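Local coordinates for protein lantibiotic dehydratase (Microbispora corallina, PDB 5EHK) that probably dehydrates serine and threonine residues of the NAI-107 precursor peptide in a tRNA-dependent reaction, with glutamyl-tRNA as the likely glutamate donor, at residues 497-502 / 658-663; 557-562 / 789-794; 561-566 / 795-800; 614-619 / 800-805; 618-623 / 653-658. One frame throughout, in Å; residues are numbered along the deposited sequence.

Contact 1: residues 497-502 / 658-663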
# COMPACT_ATOMS: atom_id res chain seq x y z
N LEU A 497 -20.17 21.53 -7.46
CA LEU A 497 -20.76 21.10 -8.70
C LEU A 497 -19.79 21.38 -9.84
O LEU A 497 -19.20 22.45 -9.91
CB LEU A 497 -22.10 21.80 -8.95
CG LEU A 497 -23.30 21.31 -8.15
CD1 LEU A 497 -24.40 22.34 -8.27
CD2 LEU A 497 -23.78 19.95 -8.64
N PRO A 498 -19.63 20.42 -10.74
CA PRO A 498 -18.71 20.59 -11.85
C PRO A 498 -19.27 21.57 -12.87
O PRO A 498 -20.49 21.78 -12.88
CB PRO A 498 -18.67 19.20 -12.48
CG PRO A 498 -20.04 18.66 -12.20
CD PRO A 498 -20.39 19.16 -10.83
N ASN A 499 -18.41 22.13 -13.71
CA ASN A 499 -18.85 22.99 -14.81
C ASN A 499 -19.74 22.27 -15.82
O ASN A 499 -20.80 22.77 -16.17
CB ASN A 499 -17.67 23.60 -15.56
CG ASN A 499 -16.70 24.33 -14.64
OD1 ASN A 499 -17.10 25.03 -13.71
ND2 ASN A 499 -15.41 24.19 -14.94
N SER A 500 -19.34 21.09 -16.28
CA SER A 500 -20.14 20.39 -17.27
C SER A 500 -19.92 18.87 -17.33
O SER A 500 -19.08 18.33 -16.62
CB SER A 500 -19.94 21.04 -18.66
OG SER A 500 -18.70 20.71 -19.26
N LEU A 501 -20.71 18.17 -18.13
CA LEU A 501 -20.57 16.72 -18.28
C LEU A 501 -21.35 16.23 -19.51
O LEU A 501 -22.06 17.01 -20.14
CB LEU A 501 -21.01 15.98 -17.01
CG LEU A 501 -22.48 16.06 -16.61
CD1 LEU A 501 -22.87 14.73 -16.00
CD2 LEU A 501 -22.74 17.22 -15.64
N GLU A 502 -21.18 14.95 -19.86
CA GLU A 502 -21.88 14.34 -20.98
C GLU A 502 -22.28 12.93 -20.61
O GLU A 502 -21.43 12.14 -20.23
CB GLU A 502 -21.00 14.33 -22.25
CG GLU A 502 -20.78 15.74 -22.83
CD GLU A 502 -19.87 15.79 -24.05
OE1 GLU A 502 -18.99 14.89 -24.22
OE2 GLU A 502 -20.02 16.75 -24.84
N GLU A 658 -9.74 20.24 -11.20
CA GLU A 658 -9.51 20.48 -9.78
C GLU A 658 -10.66 21.31 -9.19
O GLU A 658 -11.29 22.11 -9.89
CB GLU A 658 -8.15 21.17 -9.54
CG GLU A 658 -6.92 20.24 -9.60
CD GLU A 658 -6.82 19.26 -8.42
OE1 GLU A 658 -6.57 19.74 -7.27
OE2 GLU A 658 -6.96 18.03 -8.64
N GLY A 659 -10.96 21.07 -7.92
CA GLY A 659 -11.99 21.81 -7.23
C GLY A 659 -13.39 21.42 -7.63
O GLY A 659 -14.35 21.96 -7.11
N GLN A 660 -13.52 20.48 -8.55
CA GLN A 660 -14.84 20.01 -8.93
C GLN A 660 -15.09 18.55 -8.50
O GLN A 660 -14.29 17.66 -8.80
CB GLN A 660 -14.98 20.10 -10.44
CG GLN A 660 -14.60 21.44 -11.04
CD GLN A 660 -14.85 21.45 -12.53
OE1 GLN A 660 -15.96 21.22 -12.96
NE2 GLN A 660 -13.80 21.60 -13.33
N ARG A 661 -16.20 18.30 -7.83
CA ARG A 661 -16.60 16.93 -7.53
C ARG A 661 -17.15 16.20 -8.77
O ARG A 661 -18.12 16.65 -9.37
CB ARG A 661 -17.60 16.91 -6.38
CG ARG A 661 -18.16 15.54 -6.09
CD ARG A 661 -18.86 15.52 -4.76
NE ARG A 661 -19.20 14.16 -4.36
CZ ARG A 661 -19.61 13.81 -3.15
NH1 ARG A 661 -19.75 14.72 -2.17
NH2 ARG A 661 -19.88 12.53 -2.91
N LEU A 662 -16.51 15.11 -9.18
CA LEU A 662 -16.76 14.53 -10.49
C LEU A 662 -17.63 13.28 -10.47
O LEU A 662 -17.28 12.31 -9.83
CB LEU A 662 -15.43 14.16 -11.13
CG LEU A 662 -14.33 15.21 -11.23
CD1 LEU A 662 -13.10 14.50 -11.76
CD2 LEU A 662 -14.73 16.32 -12.15
N TRP A 663 -18.72 13.30 -11.23
CA TRP A 663 -19.65 12.18 -11.28
C TRP A 663 -18.93 10.93 -11.85
O TRP A 663 -17.94 11.04 -12.58
CB TRP A 663 -20.84 12.56 -12.16
CG TRP A 663 -20.49 12.46 -13.59
CD1 TRP A 663 -19.79 13.36 -14.33
CD2 TRP A 663 -20.73 11.33 -14.44
NE1 TRP A 663 -19.60 12.88 -15.61
CE2 TRP A 663 -20.17 11.64 -15.71
CE3 TRP A 663 -21.37 10.10 -14.26
CZ2 TRP A 663 -20.22 10.76 -16.79
CZ3 TRP A 663 -21.43 9.22 -15.33
CH2 TRP A 663 -20.86 9.55 -16.58
O HOH W 1 -14.16 22.14 -16.06
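Both segments run in broadly the same direction, 38° apart, and they draw together at Pro498 and Gln660, whose CA atoms are 4.9 Å apart; by Leu501 and Trp663 the gap between CA atoms has opened to 8.4 Å. Across the narrow end reaches Gln660, extended beyond CG. Its OE1 takes the backbone N-H of Asn499 at 2.7 Å in a fairly straight bond (158° at the hydrogen), the donor sitting above the carbonyl plane, while the CB of Pro498 packs beside the same oxygen. Asn499 ND2 and Gln660 NE2 are both donors and share a water, which accepts from each. At the wide end Leu501, with CG between N and C (chi1 66°), lays CD1 over the five-membered ring of Trp663, 3.8 Å from its centroid, in a CH-pi contact. Trp394 of helix 380-395 packs on Pro498. This is buried packing of a connecting loop on the start of strand 500-508 and the residues leading into it, within the N-terminal lantibiotic dehydratase family region.

Contact 2: residues 557-562 / 789-794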
# COMPACT_ATOMS: atom_id res chain seq x y z
N GLY A 557 -19.11 30.44 -24.07
CA GLY A 557 -19.49 30.98 -22.79
C GLY A 557 -19.60 29.92 -21.71
O GLY A 557 -20.44 30.04 -20.83
N ARG A 558 -18.76 28.89 -21.78
CA ARG A 558 -18.81 27.79 -20.82
C ARG A 558 -18.68 28.26 -19.36
O ARG A 558 -18.10 29.29 -19.08
CB ARG A 558 -17.78 26.70 -21.16
CG ARG A 558 -16.27 26.95 -20.87
CD ARG A 558 -15.44 25.89 -21.63
NE ARG A 558 -14.00 26.02 -21.46
CZ ARG A 558 -13.35 25.59 -20.38
NH1 ARG A 558 -14.01 25.02 -19.38
NH2 ARG A 558 -12.03 25.76 -20.28
N PRO A 559 -19.32 27.54 -18.44
CA PRO A 559 -19.16 27.94 -17.04
C PRO A 559 -17.79 27.57 -16.48
O PRO A 559 -17.22 26.56 -16.89
CB PRO A 559 -20.28 27.17 -16.33
CG PRO A 559 -20.65 26.04 -17.26
CD PRO A 559 -20.34 26.50 -18.64
N LEU A 560 -17.27 28.41 -15.59
CA LEU A 560 -16.01 28.16 -14.88
C LEU A 560 -16.26 28.12 -13.37
O LEU A 560 -17.25 28.68 -12.89
CB LEU A 560 -15.01 29.24 -15.24
CG LEU A 560 -14.82 29.37 -16.75
CD1 LEU A 560 -13.80 30.45 -17.07
CD2 LEU A 560 -14.39 28.03 -17.38
N HIS A 561 -15.37 27.49 -12.62
CA HIS A 561 -15.62 27.29 -11.18
C HIS A 561 -14.69 28.11 -10.30
O HIS A 561 -14.84 28.14 -9.08
CB HIS A 561 -15.49 25.81 -10.84
CG HIS A 561 -14.16 25.24 -11.18
ND1 HIS A 561 -13.66 25.22 -12.47
CD2 HIS A 561 -13.20 24.69 -10.40
CE1 HIS A 561 -12.46 24.67 -12.47
NE2 HIS A 561 -12.16 24.34 -11.23
N ILE A 562 -13.72 28.77 -10.93
CA ILE A 562 -12.84 29.72 -10.26
C ILE A 562 -13.15 31.11 -10.77
O ILE A 562 -13.20 31.34 -11.98
CB ILE A 562 -11.36 29.42 -10.54
CG1 ILE A 562 -11.02 27.94 -10.24
CG2 ILE A 562 -10.48 30.41 -9.80
CD1 ILE A 562 -11.45 27.46 -8.91
N PRO A 789 -25.19 16.69 -23.38
CA PRO A 789 -24.37 17.52 -22.49
C PRO A 789 -25.24 18.20 -21.43
O PRO A 789 -26.41 18.40 -21.67
CB PRO A 789 -23.78 18.58 -23.43
CG PRO A 789 -23.87 17.95 -24.81
CD PRO A 789 -25.12 17.13 -24.78
N LEU A 790 -24.66 18.53 -20.29
CA LEU A 790 -25.35 19.22 -19.21
C LEU A 790 -24.36 20.17 -18.55
O LEU A 790 -23.16 19.87 -18.50
CB LEU A 790 -25.90 18.22 -18.18
CG LEU A 790 -26.94 17.19 -18.64
CD1 LEU A 790 -26.26 15.92 -19.04
CD2 LEU A 790 -28.04 16.90 -17.61
N GLU A 791 -24.83 21.33 -18.08
CA GLU A 791 -23.96 22.30 -17.40
C GLU A 791 -24.51 22.57 -16.02
O GLU A 791 -25.70 22.36 -15.78
CB GLU A 791 -23.89 23.62 -18.16
CG GLU A 791 -23.48 23.51 -19.61
CD GLU A 791 -23.42 24.87 -20.32
OE1 GLU A 791 -23.82 25.89 -19.71
OE2 GLU A 791 -22.93 24.91 -21.48
N ARG A 792 -23.66 23.06 -15.12
CA ARG A 792 -24.16 23.52 -13.83
C ARG A 792 -25.22 24.58 -14.09
O ARG A 792 -24.98 25.55 -14.82
CB ARG A 792 -23.01 24.08 -13.01
CG ARG A 792 -23.40 24.42 -11.58
CD ARG A 792 -22.20 24.97 -10.76
NE ARG A 792 -21.51 26.06 -11.44
CZ ARG A 792 -20.28 25.98 -11.93
NH1 ARG A 792 -19.59 24.86 -11.78
NH2 ARG A 792 -19.73 27.02 -12.54
N ARG A 793 -26.42 24.39 -13.52
CA ARG A 793 -27.55 25.32 -13.72
C ARG A 793 -27.22 26.72 -13.18
O ARG A 793 -27.25 27.69 -13.93
CB ARG A 793 -28.85 24.74 -13.08
CG ARG A 793 -30.15 25.49 -13.42
CD ARG A 793 -31.42 24.76 -12.91
NE ARG A 793 -31.65 23.51 -13.62
CZ ARG A 793 -32.32 23.40 -14.76
NH1 ARG A 793 -32.86 24.48 -15.32
NH2 ARG A 793 -32.46 22.22 -15.36
N ASP A 794 -26.85 26.79 -11.90
CA ASP A 794 -26.39 28.03 -11.28
C ASP A 794 -24.95 28.23 -11.68
O ASP A 794 -24.04 27.68 -11.08
CB ASP A 794 -26.45 27.93 -9.76
CG ASP A 794 -25.78 29.11 -9.07
OD1 ASP A 794 -25.46 30.11 -9.76
OD2 ASP A 794 -25.57 29.04 -7.83
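Strand 785-792 ends here, having run antiparallel between strands 6-17 and 500-508, and the loop after helix 545-556 lies against its last two residues. Glu791 comes first: its chain, extended beyond CG, crosses Pro559 at about a right angle and sets OE1 3.7 Å from Pro559 CD, a packing contact; the other oxygen, OE2, accepts from Trp9 NE1 on strand 6-17. Arg792 follows. Its CG is anti to the backbone N (chi1 -172°), and a bend at chi3 (51°) swings the guanidinium toward the loop. There NH2 makes a weak bond of 3.0 Å to Leu560 O, which lies at the guanidinium edge, and the CB of Pro559 sits close by. The same nitrogen also donates to Arg795 O, and NH1 goes to Asn499 OD1, so this buried cation is held largely by neutral oxygens. Arg793 turns elsewhere, to a salt bridge with Glu387. At Asp794 the chain curls back, and its O accepts from Arg792 NE at 3.0 Å, almost exactly in the guanidinium plane.

Contact 3: residues 561-566 / 795-800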
# COMPACT_ATOMS: atom_id res chain seq x y z
N HIS A 561 -15.37 27.49 -12.62
CA HIS A 561 -15.62 27.29 -11.18
C HIS A 561 -14.69 28.11 -10.30
O HIS A 561 -14.84 28.14 -9.08
CB HIS A 561 -15.49 25.81 -10.84
CG HIS A 561 -14.16 25.24 -11.18
ND1 HIS A 561 -13.66 25.22 -12.47
CD2 HIS A 561 -13.20 24.69 -10.40
CE1 HIS A 561 -12.46 24.67 -12.47
NE2 HIS A 561 -12.16 24.34 -11.23
N ILE A 562 -13.72 28.77 -10.93
CA ILE A 562 -12.84 29.72 -10.26
C ILE A 562 -13.15 31.11 -10.77
O ILE A 562 -13.20 31.34 -11.98
CB ILE A 562 -11.36 29.42 -10.54
CG1 ILE A 562 -11.02 27.94 -10.24
CG2 ILE A 562 -10.48 30.41 -9.80
CD1 ILE A 562 -11.45 27.46 -8.91
N GLN A 563 -13.34 32.06 -9.85
CA GLN A 563 -13.68 33.44 -10.23
C GLN A 563 -12.56 34.06 -11.02
O GLN A 563 -11.39 33.92 -10.67
CB GLN A 563 -13.97 34.28 -9.00
CG GLN A 563 -15.26 33.87 -8.36
CD GLN A 563 -15.31 34.14 -6.88
OE1 GLN A 563 -14.62 35.02 -6.36
NE2 GLN A 563 -16.13 33.35 -6.17
N ASP A 564 -12.96 34.72 -12.10
CA ASP A 564 -12.06 35.50 -12.93
C ASP A 564 -11.10 34.66 -13.76
O ASP A 564 -10.19 35.17 -14.41
CB ASP A 564 -11.29 36.49 -12.09
CG ASP A 564 -10.80 37.64 -12.90
OD1 ASP A 564 -11.48 38.00 -13.90
OD2 ASP A 564 -9.73 38.17 -12.53
N ALA A 565 -11.35 33.36 -13.78
CA ALA A 565 -10.48 32.45 -14.48
C ALA A 565 -10.52 32.69 -15.99
O ALA A 565 -11.55 33.07 -16.55
CB ALA A 565 -10.89 31.04 -14.17
N VAL A 566 -9.39 32.45 -16.63
CA VAL A 566 -9.31 32.42 -18.08
C VAL A 566 -9.61 31.01 -18.53
O VAL A 566 -9.00 30.09 -18.02
CB VAL A 566 -7.89 32.72 -18.54
CG1 VAL A 566 -7.81 32.63 -20.05
CG2 VAL A 566 -7.43 34.09 -18.02
N ARG A 795 -24.76 29.05 -12.71
CA ARG A 795 -23.50 29.08 -13.41
C ARG A 795 -22.36 29.82 -12.67
O ARG A 795 -21.19 29.65 -13.04
CB ARG A 795 -23.70 29.69 -14.80
CG ARG A 795 -23.77 31.22 -14.78
CD ARG A 795 -22.72 31.79 -15.73
NE ARG A 795 -22.72 30.98 -16.94
CZ ARG A 795 -21.72 30.90 -17.81
NH1 ARG A 795 -20.59 31.60 -17.61
NH2 ARG A 795 -21.85 30.11 -18.88
N HIS A 796 -22.66 30.63 -11.66
CA HIS A 796 -21.62 31.47 -11.07
C HIS A 796 -20.49 30.62 -10.45
O HIS A 796 -20.73 29.50 -9.99
CB HIS A 796 -22.20 32.44 -10.03
CG HIS A 796 -22.26 31.88 -8.66
ND1 HIS A 796 -23.23 30.98 -8.27
CD2 HIS A 796 -21.46 32.06 -7.58
CE1 HIS A 796 -23.02 30.63 -7.01
NE2 HIS A 796 -21.95 31.27 -6.57
N ALA A 797 -19.26 31.16 -10.47
CA ALA A 797 -18.08 30.44 -10.00
C ALA A 797 -18.01 30.49 -8.49
O ALA A 797 -17.98 31.58 -7.89
CB ALA A 797 -16.80 31.02 -10.59
N ALA A 798 -17.98 29.31 -7.87
CA ALA A 798 -18.12 29.21 -6.42
C ALA A 798 -16.87 29.63 -5.66
O ALA A 798 -16.92 30.03 -4.50
CB ALA A 798 -18.52 27.80 -6.04
N ARG A 799 -15.73 29.53 -6.33
CA ARG A 799 -14.44 29.69 -5.68
C ARG A 799 -13.64 30.92 -6.11
O ARG A 799 -13.48 31.22 -7.31
CB ARG A 799 -13.60 28.42 -5.88
CG ARG A 799 -14.02 27.28 -5.00
CD ARG A 799 -13.16 26.07 -5.27
NE ARG A 799 -13.51 24.97 -4.38
CZ ARG A 799 -14.41 24.06 -4.69
NH1 ARG A 799 -15.01 24.11 -5.87
NH2 ARG A 799 -14.69 23.08 -3.84
N PRO A 800 -13.10 31.63 -5.12
CA PRO A 800 -12.18 32.75 -5.34
C PRO A 800 -10.94 32.19 -5.97
O PRO A 800 -10.65 31.02 -5.72
CB PRO A 800 -11.83 33.20 -3.93
CG PRO A 800 -12.83 32.53 -3.03
CD PRO A 800 -13.22 31.27 -3.70
O HOH W 2 -15.71 26.02 -7.18
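This is a backbone-to-backbone contact between two loops, a single bridge in parallel register between Ile562 and Arg799, just ahead of strand 566-572 and beyond the end of strand 785-792. Arg799 supplies both halves: its N donates to His561 O at 3.2 Å, and its O accepts from Gln563 N at 2.7 Å, nearly along the C=O axis. Ile562 CA also points a C-H at Arg799 O. From there the first loop folds into a type II beta turn, Ile562 to Ala565, with Asp564 at positive phi. Beside the bridge, Ala797 CB presses on the backbone, 3.6 Å from His561 C, and Ile562 CD1 reaches Arg799 CB at 3.8 Å. The long side chain of Arg799 runs extended from CG to NE toward salt bridges with Glu618 and Asp496, while its NH1 shares a water with His561 O. Gln563 adds the side-chain bond. Its CG is anti to its carbonyl carbon (chi1 -70°) and the chain is extended beyond, so the amide lies alongside the 797-800 backbone, OE1 beside Pro800 CA. NE2 then donates to Ala797 O at 3.1 Å and 166°, the acceptor close to the amide plane.

Contact 4: residues 614-619 / 800-805; sequences GANLER and PPHIRA
His802 fills the centre of this contact, its CG anti to the backbone N (chi1 172°) so that the imidazole swings onto the strand end. One ring face lies over Ala615 C, and CE1 comes within 3.3 Å of Ala615 O; NE2 is nearly as close to that oxygen, but the angle is too poor for a bond, and NE2 instead donates a weak bond to Ala419 O. Asn616 CB packs by CD2 of the ring at 4.1 Å. A water links the segments further along; it gives a hydrogen to Pro800 O and accepts a weak bond from Arg619 NH1, lying in the guanidinium plane. A bend at chi3 (-106°) turns that guanidinium to the loop. Glu630 fixes both partners from outside: its OE2 pairs with Arg619 NH2 and accepts from His802 N. Asn616 shapes the other side, since its OD1 takes Glu618 N at 2.8 Å, an Asx turn, and Arg619 N at 3.0 Å, the latter in the carbonyl plane. That turn links strands 611-615 and 620-624, a hairpin; helix 407-417 packs on Ala615 through Phe413 and Leu414, and His802 also touches Cys621 of the next strand.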
# COMPACT_ATOMS: atom_id res chain seq x y z
N GLY A 614 0.04 26.44 -8.32
CA GLY A 614 0.03 26.86 -6.93
C GLY A 614 -0.89 25.89 -6.20
O GLY A 614 -1.48 25.00 -6.82
N ALA A 615 -1.04 26.05 -4.89
CA ALA A 615 -1.85 25.14 -4.12
C ALA A 615 -2.42 25.78 -2.85
O ALA A 615 -1.82 26.67 -2.27
CB ALA A 615 -1.04 23.94 -3.75
N ASN A 616 -3.62 25.36 -2.46
CA ASN A 616 -4.14 25.64 -1.12
C ASN A 616 -4.50 24.30 -0.48
O ASN A 616 -4.24 23.26 -1.07
CB ASN A 616 -5.33 26.61 -1.13
CG ASN A 616 -6.54 26.08 -1.91
OD1 ASN A 616 -6.79 24.87 -1.99
ND2 ASN A 616 -7.26 26.99 -2.53
N LEU A 617 -5.13 24.33 0.69
CA LEU A 617 -5.38 23.09 1.42
C LEU A 617 -6.23 22.10 0.64
O LEU A 617 -6.11 20.89 0.84
CB LEU A 617 -5.97 23.35 2.79
CG LEU A 617 -4.92 23.88 3.76
CD1 LEU A 617 -4.87 25.41 3.72
CD2 LEU A 617 -5.18 23.40 5.16
N GLU A 618 -7.04 22.60 -0.29
CA GLU A 618 -8.01 21.77 -0.99
C GLU A 618 -7.61 21.30 -2.40
O GLU A 618 -7.85 20.15 -2.76
CB GLU A 618 -9.33 22.52 -1.06
CG GLU A 618 -10.19 22.23 -2.30
CD GLU A 618 -11.50 23.01 -2.27
OE1 GLU A 618 -12.49 22.48 -1.69
OE2 GLU A 618 -11.54 24.15 -2.81
N ARG A 619 -6.98 22.17 -3.19
CA ARG A 619 -6.74 21.89 -4.61
C ARG A 619 -5.39 22.40 -5.10
O ARG A 619 -4.78 23.28 -4.48
CB ARG A 619 -7.85 22.54 -5.46
CG ARG A 619 -8.14 23.97 -5.03
CD ARG A 619 -9.30 24.61 -5.74
NE ARG A 619 -8.83 25.58 -6.72
CZ ARG A 619 -8.83 26.90 -6.53
NH1 ARG A 619 -9.30 27.41 -5.41
NH2 ARG A 619 -8.37 27.70 -7.49
N PRO A 800 -13.10 31.63 -5.12
CA PRO A 800 -12.18 32.75 -5.34
C PRO A 800 -10.94 32.19 -5.97
O PRO A 800 -10.65 31.02 -5.72
CB PRO A 800 -11.83 33.20 -3.93
CG PRO A 800 -12.83 32.53 -3.03
CD PRO A 800 -13.22 31.27 -3.70
N PRO A 801 -10.20 33.00 -6.76
CA PRO A 801 -8.90 32.51 -7.23
C PRO A 801 -7.94 32.41 -6.08
O PRO A 801 -8.15 32.97 -5.01
CB PRO A 801 -8.41 33.63 -8.16
CG PRO A 801 -9.15 34.82 -7.76
CD PRO A 801 -10.52 34.32 -7.31
N HIS A 802 -6.88 31.67 -6.32
CA HIS A 802 -5.81 31.58 -5.35
C HIS A 802 -4.63 32.08 -6.07
O HIS A 802 -3.95 31.31 -6.75
CB HIS A 802 -5.54 30.13 -4.97
CG HIS A 802 -4.31 29.97 -4.13
ND1 HIS A 802 -3.09 29.63 -4.66
CD2 HIS A 802 -4.12 30.13 -2.80
CE1 HIS A 802 -2.19 29.58 -3.69
NE2 HIS A 802 -2.79 29.87 -2.55
N ILE A 803 -4.39 33.37 -5.97
CA ILE A 803 -3.25 33.93 -6.68
C ILE A 803 -2.19 34.48 -5.73
O ILE A 803 -2.40 35.47 -5.03
CB ILE A 803 -3.67 35.04 -7.66
CG1 ILE A 803 -4.83 34.56 -8.53
CG2 ILE A 803 -2.48 35.48 -8.48
CD1 ILE A 803 -4.50 33.37 -9.33
N ARG A 804 -1.05 33.81 -5.72
CA ARG A 804 0.08 34.22 -4.89
C ARG A 804 1.30 33.76 -5.66
O ARG A 804 2.33 33.43 -5.08
CB ARG A 804 0.01 33.56 -3.51
CG ARG A 804 -1.10 34.17 -2.66
CD ARG A 804 -1.60 33.23 -1.62
NE ARG A 804 -2.96 33.61 -1.23
CZ ARG A 804 -3.67 32.94 -0.34
NH1 ARG A 804 -3.14 31.87 0.26
NH2 ARG A 804 -4.91 33.32 -0.04
N ALA A 805 1.14 33.72 -6.98
CA ALA A 805 2.17 33.35 -7.93
C ALA A 805 3.57 33.85 -7.50
O ALA A 805 3.72 34.97 -7.01
CB ALA A 805 1.79 33.84 -9.32
O HOH W 3 -10.03 29.38 -3.66

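Contact 5: residues 618-623 / 653-658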
# COMPACT_ATOMS: atom_id res chain seq x y z
N GLU A 618 -7.04 22.60 -0.29
CA GLU A 618 -8.01 21.77 -0.99
C GLU A 618 -7.61 21.30 -2.40
O GLU A 618 -7.85 20.15 -2.76
CB GLU A 618 -9.33 22.52 -1.06
CG GLU A 618 -10.19 22.23 -2.30
CD GLU A 618 -11.50 23.01 -2.27
OE1 GLU A 618 -12.49 22.48 -1.69
OE2 GLU A 618 -11.54 24.15 -2.81
N ARG A 619 -6.98 22.17 -3.19
CA ARG A 619 -6.74 21.89 -4.61
C ARG A 619 -5.39 22.40 -5.10
O ARG A 619 -4.78 23.28 -4.48
CB ARG A 619 -7.85 22.54 -5.46
CG ARG A 619 -8.14 23.97 -5.03
CD ARG A 619 -9.30 24.61 -5.74
NE ARG A 619 -8.83 25.58 -6.72
CZ ARG A 619 -8.83 26.90 -6.53
NH1 ARG A 619 -9.30 27.41 -5.41
NH2 ARG A 619 -8.37 27.70 -7.49
N LEU A 620 -4.91 21.83 -6.20
CA LEU A 620 -3.86 22.44 -6.98
C LEU A 620 -4.54 23.43 -7.87
O LEU A 620 -5.73 23.32 -8.09
CB LEU A 620 -3.20 21.38 -7.86
CG LEU A 620 -2.26 20.43 -7.13
CD1 LEU A 620 -1.86 19.28 -8.05
CD2 LEU A 620 -1.06 21.23 -6.66
N CYS A 621 -3.80 24.38 -8.42
CA CYS A 621 -4.42 25.27 -9.42
C CYS A 621 -3.48 25.90 -10.41
O CYS A 621 -2.37 26.31 -10.06
CB CYS A 621 -5.23 26.37 -8.75
SG CYS A 621 -4.31 27.12 -7.48
N LEU A 622 -3.95 25.96 -11.65
CA LEU A 622 -3.19 26.50 -12.77
C LEU A 622 -3.24 28.03 -12.76
O LEU A 622 -4.30 28.61 -12.55
CB LEU A 622 -3.79 26.00 -14.06
CG LEU A 622 -2.96 26.25 -15.29
CD1 LEU A 622 -1.60 25.59 -15.10
CD2 LEU A 622 -3.72 25.64 -16.40
N VAL A 623 -2.10 28.68 -12.95
CA VAL A 623 -2.02 30.13 -12.87
C VAL A 623 -1.30 30.68 -14.08
O VAL A 623 -0.24 30.18 -14.43
CB VAL A 623 -1.30 30.60 -11.59
CG1 VAL A 623 -1.13 32.09 -11.59
CG2 VAL A 623 -2.09 30.20 -10.40
N PHE A 653 -5.01 19.00 -18.50
CA PHE A 653 -6.34 18.43 -18.47
C PHE A 653 -6.80 18.19 -17.04
O PHE A 653 -7.87 18.64 -16.65
CB PHE A 653 -6.39 17.15 -19.28
CG PHE A 653 -7.57 16.30 -18.96
CD1 PHE A 653 -8.84 16.71 -19.34
CD2 PHE A 653 -7.41 15.10 -18.28
CE1 PHE A 653 -9.95 15.92 -19.05
CE2 PHE A 653 -8.50 14.30 -17.98
CZ PHE A 653 -9.78 14.71 -18.38
N GLU A 654 -5.99 17.53 -16.22
CA GLU A 654 -6.47 17.15 -14.89
C GLU A 654 -6.61 18.36 -13.97
O GLU A 654 -7.50 18.40 -13.15
CB GLU A 654 -5.61 16.03 -14.27
CG GLU A 654 -5.59 14.75 -15.14
CD GLU A 654 -4.95 13.53 -14.46
OE1 GLU A 654 -4.07 13.73 -13.58
OE2 GLU A 654 -5.32 12.37 -14.81
N LEU A 655 -5.77 19.37 -14.14
CA LEU A 655 -5.84 20.57 -13.32
C LEU A 655 -7.17 21.31 -13.54
O LEU A 655 -7.78 21.85 -12.61
CB LEU A 655 -4.65 21.49 -13.62
CG LEU A 655 -3.31 21.04 -13.00
CD1 LEU A 655 -2.15 21.78 -13.60
CD2 LEU A 655 -3.33 21.22 -11.50
N GLY A 656 -7.64 21.29 -14.79
CA GLY A 656 -8.89 21.92 -15.12
C GLY A 656 -10.02 21.35 -14.30
O GLY A 656 -10.97 22.08 -14.00
N LEU A 657 -9.93 20.08 -13.91
CA LEU A 657 -11.01 19.47 -13.13
C LEU A 657 -10.82 19.58 -11.62
O LEU A 657 -11.65 19.11 -10.84
CB LEU A 657 -11.24 18.02 -13.56
CG LEU A 657 -11.60 17.86 -15.04
CD1 LEU A 657 -11.56 16.39 -15.44
CD2 LEU A 657 -13.00 18.49 -15.38
N GLU A 658 -9.74 20.24 -11.20
CA GLU A 658 -9.51 20.48 -9.78
C GLU A 658 -10.66 21.31 -9.19
O GLU A 658 -11.29 22.11 -9.89
CB GLU A 658 -8.15 21.17 -9.54
CG GLU A 658 -6.92 20.24 -9.60
CD GLU A 658 -6.82 19.26 -8.42
OE1 GLU A 658 -6.57 19.74 -7.27
OE2 GLU A 658 -6.96 18.03 -8.64
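Leu655, near the end of helix 647-656, points its two methyls at strand 620-624. With CG anti to the carbonyl carbon (chi1 -76°), it sets CD2 3.6 Å from Leu620 CB and CD1 4.1 Å from Leu622 CD1. The two strand leucines meet it differently: Leu620 offers its CB, whereas Leu622 holds CG anti to the backbone N and crosses Leu655 at about a right angle, tip to tip. Just beyond the helix, Glu658 does not stretch out but bends at chi2 (-70°). CB lies against the strand, 3.5 Å from Leu620 O, and the bend turns the carboxylate so that OE1 comes back to the backbone. There Leu620 N donates to it at 2.9 Å with 158° at the hydrogen, meeting the oxygen from above the carboxylate plane. OE2 forms a salt bridge with Arg407 on helix 407-417, which packs on Leu620. A buried carboxylate with a backbone N-H on one oxygen and an arginine on the other is probably ionised, beside the apolar leucine contacts.

In the fold
Contacts 1 and 5 are wholly buried, and contact 5 lies nearest the middle of the chain; contacts 2 and 4 are mostly buried, while contact 3 is partly open to solvent. Contacts 1 and 2 belong to neighbouring strands, 500-508 and 785-792, which pair through Asn499 with Arg792 and Leu501 with Leu790. Contacts 4 and 5 use the two arms of one hairpin, 611-615 and 620-624. Contact 3 stands between these groups: it shares His561 with contact 2 and Pro800 with contact 4, and Arg799 reaches Glu618. Contact 5 joins leucines and a carboxylate; contact 1 mixes an amide bond, a water and a CH-pi contact; contact 2 rests on one arginine and contact 3 on backbone bonds.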